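Local coordinates for protein HIAXHD3 (Humicola insolens, PDB 3ZXK) that acts as an exo-acting GH43 alpha-L-arabinofuranosidase that releases arabinose side chains, probably those decorating xylan chains, at residues A244-G250 with Y262-A268; N10-D16 with G271-V277; L241-G245 with P467-T471. All coordinates share one frame; numbering follows the deposited sequence.

Contact 1: A244-G250 with Y262-A268; sequences AGFAHQG and YVAFMDA. With AHR (alpha-L-arabinofuranose), chain C.
H248 and F265 form an antiparallel hydrogen-bonded pair: H248 N gives to F265 O at 3.1 Å, and F265 N runs to H248 O almost straight, at 172°. The F265 edge meets the H248 ring face in an edge-to-face pair, planes 58° apart, while H248 O lies over the centre of the F265 ring. H248 turns CG between its backbone N and carbonyl carbon (chi1 69°), which sets ND1 on F246 O at 2.7 Å. At the other side of the ring NE2 hydrogen-bonds AHR O2. D267 holds the same arabinofuranose, OD1 taking AHR O3 and OD2 AHR O5. With an alanine in place of H248, AHR O2 and F246 O would probably both lose a polar mate and the F265 edge its ring. Y262 OH reaches a lone pair of Q249 O, 2.6 Å away. Packing is tight where Q249 CB lies 3.5 Å from F265 CE2 and, in one of two M266 conformers, SD touches A247 CB; toward G245 and F246 it is looser and partly exposed, and a water bridges F246 N and D267 OD2. Strand 260-267 runs between strands 250-254 and 273-282, with W298 against A247 and Y262, and strand 202-209 against H248 and Q249.

Contact 2: N10-D16 with G271-V277; sequences NPVLWED and GGRIPVV. With AHR (alpha-L-arabinofuranose), chain C.
D16 and R273 meet through a nearly linear bond, R273 N to D16 OD1 (2.9 Å, 178°), which lands on the anti side of the carboxylate and well out of its plane. A water on OD1 also accepts from R273 NE, so D16 OD1 holds the R273 backbone directly and its side chain, at NE, through that water. The guanidinium, in turn, presents NH1 to AHR O3 at 2.9 Å, with the sugar oxygen at its edge and in its plane. G272 lies so close to D16 that a side chain there would run into the carboxylate carbon. Next outward is an apolar layer: I274 CD1 sits 3.7 Å from the centroid of the W14 five-membered ring, over the face. I274 sends CG1 between its backbone N and carbonyl carbon (chi1 71°) and continues extended, which carries CD1 to the indole; P11 CG covers the same face. Beside it V12 N donates to P275 O at 3.1 Å, and V12 CG1 packs on V277 CG2. At the far end the N10 amide pairs with the V277 backbone through two hydrogen bonds: V277 N gives to OD1 at 2.8 Å, and ND2 gives to V277 O at 3.0 Å. Further out, G299 O takes a second bond from N10 ND2, while G507 N binds D16 OD2. The geometry fits the five-bladed beta-propeller of GH43 enzymes, with the segment leading into the first four-stranded sheet lying against a strand of the last, beside the arabinose pocket.

Contact 3: L241-G245 with P467-T471; sequences LANAG and PAFGT
P467 lies in a loop of the concanavalin A-like domain, between strands 457-464 and 476-482, that packs on the family 43 domain at 241-245, and it comes just ahead of a type II beta turn from A468 to T471. The P467 ring fits against the bend of the other segment: its CB rests 3.1 Å from N243 O, and its CG meets L241 CD2 at about a right angle between the two side chains. Its carbonyl oxygen accepts from R475 and from a water that also donates to N243 OD1, a polar bridge beside the apolar patch. A468 points away, yet its carbonyl oxygen is the turn's acceptor, taking both T471 N and T471 OG1 (2.8 Å) from the same face of its plane. F469 makes the direct backbone link, its N giving to N243 O at 2.9 Å; the bond is bent, 136° at the hydrogen, and arrives above the carbonyl plane instead of on a lone pair. Having CG anti to the backbone N (chi1 -163°) brings the F469 ring beside G245, whose N lies at the ring edge, 3.8 Å from CD2. The ring also meets that of Y269 and touches the bound arabinofuranose, so this loop contributes a residue to the sugar pocket. A second water joins F469 O to G245 N. G470 takes the third position of the turn with a positive phi of 81°. At T471, CG2 lies 3.4 Å from N243 ND2.

In the fold
Contacts 1 and 2 have centres about 8 Å apart and share one antiparallel sheet, in which strands 260-267 and 273-282 are neighbours; both reach the same arabinofuranose. Along the chain 10-16 comes first, then 241-250, 262-268 and 271-277, with 467-471 far behind, so contacts 2 and 3 alternate while contact 1 falls within the span of contact 2. Contact 3 shares A244 and G245 with contact 1, about 11 Å from it between centres, and lies about 13 Å from contact 2, where P467 and L241 pack on W14. It ties the C-terminal domain to the catalytic one, and together the three bring distant segments around one sugar pocket.

Contact 1: A244-G250 with Y262-A268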
loop_
_atom_site.group_PDB
_atom_site.type_symbol
_atom_site.label_atom_id
_atom_site.label_comp_id
_atom_site.label_asym_id
_atom_site.label_seq_id
_atom_site.Cartn_x
_atom_site.Cartn_y
_atom_site.Cartn_z
ATOM N N ALA A 244 -9.833 15.483 2.254
ATOM C CA ALA A 244 -9.420 14.078 2.100
ATOM C C ALA A 244 -10.610 13.221 1.688
ATOM O O ALA A 244 -10.710 12.040 2.015
ATOM C CB ALA A 244 -8.784 13.573 3.392
ATOM N N GLY A 245 -11.514 13.824 0.920
ATOM C CA GLY A 245 -12.732 13.126 0.520
ATOM C C GLY A 245 -13.541 12.661 1.714
ATOM O O GLY A 245 -13.579 13.317 2.775
ATOM N N PHE A 246 -14.149 11.493 1.553
ATOM C CA PHE A 246 -15.012 10.921 2.564
ATOM C C PHE A 246 -14.514 9.578 3.011
ATOM O O PHE A 246 -13.989 8.796 2.202
ATOM C CB PHE A 246 -16.408 10.685 1.988
ATOM C CG PHE A 246 -17.092 11.927 1.572
ATOM C CD1 PHE A 246 -17.738 12.712 2.524
ATOM C CD2 PHE A 246 -17.050 12.356 0.248
ATOM C CE1 PHE A 246 -18.364 13.903 2.155
ATOM C CE2 PHE A 246 -17.695 13.536 -0.131
ATOM C CZ PHE A 246 -18.340 14.314 0.830
ATOM N N ALA A 247 -14.682 9.322 4.304
ATOM C CA ALA A 247 -14.470 7.994 4.892
ATOM C C ALA A 247 -15.391 6.991 4.230
ATOM O O ALA A 247 -16.609 7.193 4.189
ATOM C CB ALA A 247 -14.726 8.049 6.405
ATOM N N HIS A 248 -14.797 5.931 3.659
ATOM C CA HIS A 248 -15.604 4.896 3.002
ATOM C C HIS A 248 -14.818 3.642 2.810
ATOM O O HIS A 248 -13.594 3.622 3.059
ATOM C CB HIS A 248 -16.145 5.425 1.663
ATOM C CG HIS A 248 -15.091 5.632 0.602
ATOM N ND1 HIS A 248 -14.119 6.577 0.686
ATOM C CD2 HIS A 248 -14.877 4.966 -0.593
ATOM C CE1 HIS A 248 -13.326 6.498 -0.407
ATOM N NE2 HIS A 248 -13.804 5.532 -1.194
ATOM N N GLN A 249 -15.506 2.589 2.346
ATOM C CA GLN A 249 -14.904 1.291 2.067
ATOM C C GLN A 249 -14.304 0.719 3.380
ATOM O O GLN A 249 -14.822 0.996 4.479
ATOM C CB GLN A 249 -13.937 1.369 0.876
ATOM C CG GLN A 249 -13.948 0.097 0.043
ATOM C CD GLN A 249 -13.246 0.253 -1.291
ATOM O OE1 GLN A 249 -13.178 1.361 -1.851
ATOM N NE2 GLN A 249 -12.695 -0.869 -1.810
ATOM N N GLY A 250 -13.263 -0.103 3.322
ATOM C CA GLY A 250 -12.741 -0.653 4.585
ATOM C C GLY A 250 -13.600 -1.802 5.100
ATOM O O GLY A 250 -14.326 -2.455 4.337
ATOM N N TYR A 262 -15.284 0.238 13.038
ATOM C CA TYR A 262 -15.297 0.374 11.573
ATOM C C TYR A 262 -13.952 1.030 11.187
ATOM O O TYR A 262 -13.601 2.125 11.694
ATOM C CB TYR A 262 -16.529 1.188 11.120
ATOM C CG TYR A 262 -16.601 1.475 9.631
ATOM C CD1 TYR A 262 -16.038 0.598 8.687
ATOM C CD2 TYR A 262 -17.216 2.640 9.157
ATOM C CE1 TYR A 262 -16.099 0.862 7.329
ATOM C CE2 TYR A 262 -17.264 2.918 7.819
ATOM C CZ TYR A 262 -16.691 2.054 6.909
ATOM O OH TYR A 262 -16.767 2.383 5.570
ATOM N N VAL A 263 -13.186 0.341 10.347
ATOM C CA VAL A 263 -11.909 0.879 9.856
ATOM C C VAL A 263 -12.169 1.234 8.406
ATOM O O VAL A 263 -12.352 0.355 7.570
ATOM C CB VAL A 263 -10.741 -0.136 9.943
ATOM C CG1 VAL A 263 -9.441 0.527 9.536
ATOM C CG2 VAL A 263 -10.613 -0.666 11.361
ATOM N N ALA A 264 -12.205 2.524 8.112
ATOM C CA ALA A 264 -12.472 2.984 6.731
ATOM C C ALA A 264 -11.216 3.655 6.197
ATOM O O ALA A 264 -10.214 3.742 6.922
ATOM C CB ALA A 264 -13.657 3.962 6.690
ATOM N N PHE A 265 -11.213 4.141 4.954
ATOM C CA PHE A 265 -10.108 5.025 4.606
ATOM C C PHE A 265 -10.604 6.307 3.986
ATOM O O PHE A 265 -11.767 6.395 3.537
ATOM C CB PHE A 265 -9.044 4.341 3.693
ATOM C CG PHE A 265 -9.615 3.756 2.441
ATOM C CD1 PHE A 265 -9.831 4.564 1.320
ATOM C CD2 PHE A 265 -9.943 2.396 2.378
ATOM C CE1 PHE A 265 -10.366 4.026 0.152
ATOM C CE2 PHE A 265 -10.457 1.860 1.217
ATOM C CZ PHE A 265 -10.666 2.665 0.107
ATOM N N MET A 266 -9.709 7.300 3.987
ATOM C CA MET A 266 -9.927 8.636 3.436
ATOM C C MET A 266 -9.152 8.771 2.125
ATOM O O MET A 266 -8.053 8.204 2.009
ATOM C CB MET A 266 -9.363 9.690 4.400
ATOM C CG MET A 266 -9.915 9.656 5.819
ATOM S SD MET A 266 -11.685 10.020 5.937
ATOM C CE MET A 266 -11.806 11.675 5.243
ATOM N N ASP A 267 -9.671 9.577 1.197
ATOM C CA ASP A 267 -8.945 9.978 -0.028
ATOM C C ASP A 267 -7.983 11.158 0.226
ATOM O O ASP A 267 -8.173 12.271 -0.264
ATOM C CB ASP A 267 -9.906 10.255 -1.204
ATOM C CG ASP A 267 -10.598 8.984 -1.723
ATOM O OD1 ASP A 267 -9.974 7.909 -1.696
ATOM O OD2 ASP A 267 -11.777 9.065 -2.159
ATOM N N ALA A 268 -6.940 10.903 1.007
ATOM C CA ALA A 268 -6.039 11.946 1.474
ATOM C C ALA A 268 -4.913 12.247 0.479
ATOM O O ALA A 268 -3.747 12.355 0.871
ATOM C CB ALA A 268 -5.473 11.544 2.832
HETATM O O5 AHR C . -12.110 9.154 -4.824
HETATM C C5 AHR C . -10.987 8.374 -5.280
HETATM C C4 AHR C . -11.305 6.877 -5.339
HETATM O O4 AHR C . -12.398 6.630 -6.220
HETATM C C3 AHR C . -11.775 6.215 -4.047
HETATM O O3 AHR C . -10.707 5.868 -3.178
HETATM C C2 AHR C . -12.482 4.967 -4.501
HETATM O O2 AHR C . -13.598 4.642 -3.651
HETATM C C1 AHR C . -12.981 5.359 -5.877
HETATM O O HOH W 1 -13.997 10.267 -1.013
#

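Contact 2: N10-D16 with G271-V277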
loop_
_atom_site.group_PDB
_atom_site.type_symbol
_atom_site.label_atom_id
_atom_site.label_comp_id
_atom_site.label_asym_id
_atom_site.label_seq_id
_atom_site.Cartn_x
_atom_site.Cartn_y
_atom_site.Cartn_z
ATOM N N ASN A 10 -7.405 10.142 14.973
ATOM C CA ASN A 10 -7.435 9.772 13.554
ATOM C C ASN A 10 -6.611 10.775 12.712
ATOM O O ASN A 10 -6.569 11.951 13.063
ATOM C CB ASN A 10 -8.881 9.761 13.067
ATOM C CG ASN A 10 -9.598 8.465 13.418
ATOM O OD1 ASN A 10 -9.107 7.373 13.117
ATOM N ND2 ASN A 10 -10.770 8.584 14.027
ATOM N N PRO A 11 -5.944 10.326 11.620
ATOM C CA PRO A 11 -5.892 8.950 11.142
ATOM C C PRO A 11 -4.981 8.068 12.006
ATOM O O PRO A 11 -4.069 8.568 12.694
ATOM C CB PRO A 11 -5.352 9.099 9.722
ATOM C CG PRO A 11 -4.441 10.281 9.822
ATOM C CD PRO A 11 -5.138 11.229 10.765
ATOM N N VAL A 12 -5.231 6.763 11.979
ATOM C CA VAL A 12 -4.411 5.879 12.806
ATOM C C VAL A 12 -3.037 5.587 12.196
ATOM O O VAL A 12 -2.082 5.332 12.923
ATOM C CB VAL A 12 -5.153 4.587 13.209
ATOM C CG1 VAL A 12 -6.392 4.946 14.001
ATOM C CG2 VAL A 12 -5.520 3.738 11.986
ATOM N N LEU A 13 -2.928 5.683 10.874
ATOM C CA LEU A 13 -1.659 5.446 10.186
ATOM C C LEU A 13 -1.676 6.378 9.001
ATOM O O LEU A 13 -2.567 6.278 8.157
ATOM C CB LEU A 13 -1.567 3.993 9.715
ATOM C CG LEU A 13 -0.310 3.638 8.897
ATOM C CD1 LEU A 13 0.988 3.847 9.658
ATOM C CD2 LEU A 13 -0.401 2.217 8.364
ATOM N N TRP A 14 -0.726 7.305 8.925
ATOM C CA TRP A 14 -0.741 8.273 7.841
ATOM C C TRP A 14 0.136 7.812 6.714
ATOM O O TRP A 14 1.108 8.490 6.334
ATOM C CB TRP A 14 -0.282 9.625 8.342
ATOM C CG TRP A 14 -0.863 10.755 7.528
ATOM C CD1 TRP A 14 -0.907 10.881 6.151
ATOM C CD2 TRP A 14 -1.493 11.960 8.054
ATOM N NE1 TRP A 14 -1.500 12.059 5.798
ATOM C CE2 TRP A 14 -1.888 12.754 6.902
ATOM C CE3 TRP A 14 -1.749 12.445 9.338
ATOM C CZ2 TRP A 14 -2.543 13.968 7.041
ATOM C CZ3 TRP A 14 -2.415 13.669 9.469
ATOM C CH2 TRP A 14 -2.788 14.415 8.348
ATOM N N GLU A 15 -0.180 6.640 6.185
ATOM C CA GLU A 15 0.573 6.057 5.066
ATOM C C GLU A 15 -0.444 5.368 4.163
ATOM O O GLU A 15 -1.438 4.800 4.642
ATOM C CB GLU A 15 1.629 5.048 5.555
ATOM C CG GLU A 15 2.825 5.671 6.295
ATOM C CD GLU A 15 3.913 4.668 6.699
ATOM O OE1 GLU A 15 3.998 3.616 6.038
ATOM O OE2 GLU A 15 4.674 4.917 7.684
ATOM N N ASP A 16 -0.191 5.404 2.854
ATOM C CA ASP A 16 -1.100 4.911 1.822
ATOM C C ASP A 16 -1.278 3.383 1.895
ATOM O O ASP A 16 -0.410 2.646 1.447
ATOM C CB ASP A 16 -0.515 5.325 0.472
ATOM C CG ASP A 16 -1.340 4.908 -0.697
ATOM O OD1 ASP A 16 -2.583 4.960 -0.606
ATOM O OD2 ASP A 16 -0.722 4.570 -1.735
ATOM N N GLY A 271 -1.109 12.366 -0.534
ATOM C CA GLY A 271 -0.463 11.307 0.218
ATOM C C GLY A 271 -0.949 9.899 -0.086
ATOM O O GLY A 271 -0.197 8.942 0.082
ATOM N N GLY A 272 -2.205 9.771 -0.495
ATOM C CA GLY A 272 -2.822 8.458 -0.704
ATOM C C GLY A 272 -4.014 8.219 0.201
ATOM O O GLY A 272 -4.622 9.161 0.689
ATOM N N ARG A 273 -4.360 6.957 0.384
ATOM C CA ARG A 273 -5.586 6.575 1.059
ATOM C C ARG A 273 -5.226 5.951 2.388
ATOM O O ARG A 273 -4.513 4.946 2.435
ATOM C CB ARG A 273 -6.418 5.659 0.166
ATOM C CG ARG A 273 -6.919 6.483 -1.013
ATOM C CD ARG A 273 -7.682 5.713 -2.063
ATOM N NE ARG A 273 -6.895 4.701 -2.744
ATOM C CZ ARG A 273 -7.423 3.767 -3.536
ATOM N NH1 ARG A 273 -8.756 3.733 -3.741
ATOM N NH2 ARG A 273 -6.625 2.866 -4.123
ATOM N N ILE A 274 -5.692 6.590 3.459
ATOM C CA ILE A 274 -5.205 6.326 4.799
ATOM C C ILE A 274 -6.337 5.929 5.752
ATOM O O ILE A 274 -7.457 6.411 5.635
ATOM C CB ILE A 274 -4.370 7.537 5.332
ATOM C CG1 ILE A 274 -5.266 8.751 5.633
ATOM C CG2 ILE A 274 -3.246 7.881 4.338
ATOM C CD1 ILE A 274 -4.483 9.969 6.095
ATOM N N PRO A 275 -6.042 5.051 6.721
ATOM C CA PRO A 275 -7.125 4.522 7.543
ATOM C C PRO A 275 -7.552 5.404 8.717
ATOM O O PRO A 275 -6.714 6.052 9.361
ATOM C CB PRO A 275 -6.543 3.207 8.098
ATOM C CG PRO A 275 -5.061 3.425 8.113
ATOM C CD PRO A 275 -4.772 4.313 6.918
ATOM N N VAL A 276 -8.860 5.394 8.957
ATOM C CA VAL A 276 -9.486 6.064 10.116
ATOM C C VAL A 276 -10.378 5.025 10.808
ATOM O O VAL A 276 -10.896 4.112 10.165
ATOM C CB VAL A 276 -10.296 7.321 9.693
ATOM C CG1 VAL A 276 -9.351 8.381 9.127
ATOM C CG2 VAL A 276 -11.331 6.970 8.646
ATOM N N VAL A 277 -10.551 5.180 12.124
ATOM C CA VAL A 277 -11.259 4.195 12.964
ATOM C C VAL A 277 -12.357 4.888 13.775
ATOM O O VAL A 277 -12.141 5.970 14.324
ATOM C CB VAL A 277 -10.269 3.471 13.916
ATOM C CG1 VAL A 277 -10.990 2.416 14.750
ATOM C CG2 VAL A 277 -9.169 2.779 13.102
HETATM O O5 AHR C . -12.110 9.154 -4.824
HETATM C C5 AHR C . -10.987 8.374 -5.280
HETATM C C4 AHR C . -11.305 6.877 -5.339
HETATM O O4 AHR C . -12.398 6.630 -6.220
HETATM C C3 AHR C . -11.775 6.215 -4.047
HETATM O O3 AHR C . -10.707 5.868 -3.178
HETATM C C2 AHR C . -12.482 4.967 -4.501
HETATM O O2 AHR C . -13.598 4.642 -3.651
HETATM C C1 AHR C . -12.981 5.359 -5.877
HETATM O O HOH W 2 -4.115 4.392 -2.741
HETATM O O HOH W 3 1.500 7.725 2.013
#

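Contact 3: L241-G245 with P467-T471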
loop_
_atom_site.group_PDB
_atom_site.type_symbol
_atom_site.label_atom_id
_atom_site.label_comp_id
_atom_site.label_asym_id
_atom_site.label_seq_id
_atom_site.Cartn_x
_atom_site.Cartn_y
_atom_site.Cartn_z
ATOM N N LEU A 241 -10.825 14.197 8.904
ATOM C CA LEU A 241 -9.722 14.952 8.323
ATOM C C LEU A 241 -10.284 15.827 7.205
ATOM O O LEU A 241 -11.199 15.395 6.493
ATOM C CB LEU A 241 -8.667 13.968 7.793
ATOM C CG LEU A 241 -7.254 14.338 7.347
ATOM C CD1 LEU A 241 -6.443 14.939 8.486
ATOM C CD2 LEU A 241 -6.554 13.087 6.827
ATOM N N ALA A 242 -9.787 17.061 7.068
ATOM C CA ALA A 242 -10.229 17.938 5.979
ATOM C C ALA A 242 -9.529 17.596 4.658
ATOM O O ALA A 242 -8.401 17.076 4.646
ATOM C CB ALA A 242 -9.982 19.407 6.335
ATOM N N ASN A 243 -10.180 17.929 3.541
ATOM C CA ASN A 243 -9.551 17.870 2.205
ATOM C C ASN A 243 -9.061 16.497 1.844
ATOM O O ASN A 243 -8.043 16.364 1.180
ATOM C CB ASN A 243 -8.419 18.909 2.052
ATOM C CG ASN A 243 -8.840 20.275 2.496
ATOM O OD1 ASN A 243 -8.164 20.935 3.305
ATOM N ND2 ASN A 243 -9.956 20.715 1.985
ATOM N N ALA A 244 -9.833 15.483 2.254
ATOM C CA ALA A 244 -9.420 14.078 2.100
ATOM C C ALA A 244 -10.610 13.221 1.688
ATOM O O ALA A 244 -10.710 12.040 2.015
ATOM C CB ALA A 244 -8.784 13.573 3.392
ATOM N N GLY A 245 -11.514 13.824 0.920
ATOM C CA GLY A 245 -12.732 13.126 0.520
ATOM C C GLY A 245 -13.541 12.661 1.714
ATOM O O GLY A 245 -13.579 13.317 2.775
ATOM N N PRO A 467 -3.295 16.778 2.993
ATOM C CA PRO A 467 -4.378 16.526 2.040
ATOM C C PRO A 467 -4.845 17.796 1.321
ATOM O O PRO A 467 -4.968 18.876 1.916
ATOM C CB PRO A 467 -5.472 15.898 2.907
ATOM C CG PRO A 467 -4.695 15.182 3.952
ATOM C CD PRO A 467 -3.548 16.093 4.275
ATOM N N ALA A 468 -5.087 17.638 0.029
ATOM C CA ALA A 468 -5.539 18.773 -0.799
ATOM C C ALA A 468 -6.595 18.298 -1.782
ATOM O O ALA A 468 -6.883 18.977 -2.754
ATOM C CB ALA A 468 -4.365 19.437 -1.515
ATOM N N PHE A 469 -7.204 17.147 -1.491
ATOM C CA PHE A 469 -8.148 16.544 -2.421
ATOM C C PHE A 469 -9.397 17.413 -2.510
ATOM O O PHE A 469 -9.947 17.844 -1.498
ATOM C CB PHE A 469 -8.517 15.146 -1.914
ATOM C CG PHE A 469 -9.147 14.254 -2.944
ATOM C CD1 PHE A 469 -8.510 13.992 -4.169
ATOM C CD2 PHE A 469 -10.335 13.614 -2.657
ATOM C CE1 PHE A 469 -9.083 13.121 -5.096
ATOM C CE2 PHE A 469 -10.912 12.747 -3.570
ATOM C CZ PHE A 469 -10.287 12.495 -4.789
ATOM N N GLY A 470 -9.822 17.678 -3.739
ATOM C CA GLY A 470 -11.014 18.504 -3.983
ATOM C C GLY A 470 -10.755 20.013 -3.909
ATOM O O GLY A 470 -11.670 20.805 -4.126
ATOM N N THR A 471 -9.533 20.409 -3.559
ATOM C CA THR A 471 -9.155 21.833 -3.535
ATOM C C THR A 471 -8.496 22.271 -4.837
ATOM O O THR A 471 -8.234 21.441 -5.716
ATOM C CB THR A 471 -8.194 22.166 -2.372
ATOM O OG1 THR A 471 -6.853 21.760 -2.702
ATOM C CG2 THR A 471 -8.666 21.494 -1.059
HETATM O O HOH W 4 -5.697 19.685 4.491
HETATM O O HOH W 5 -12.048 16.291 -0.372
#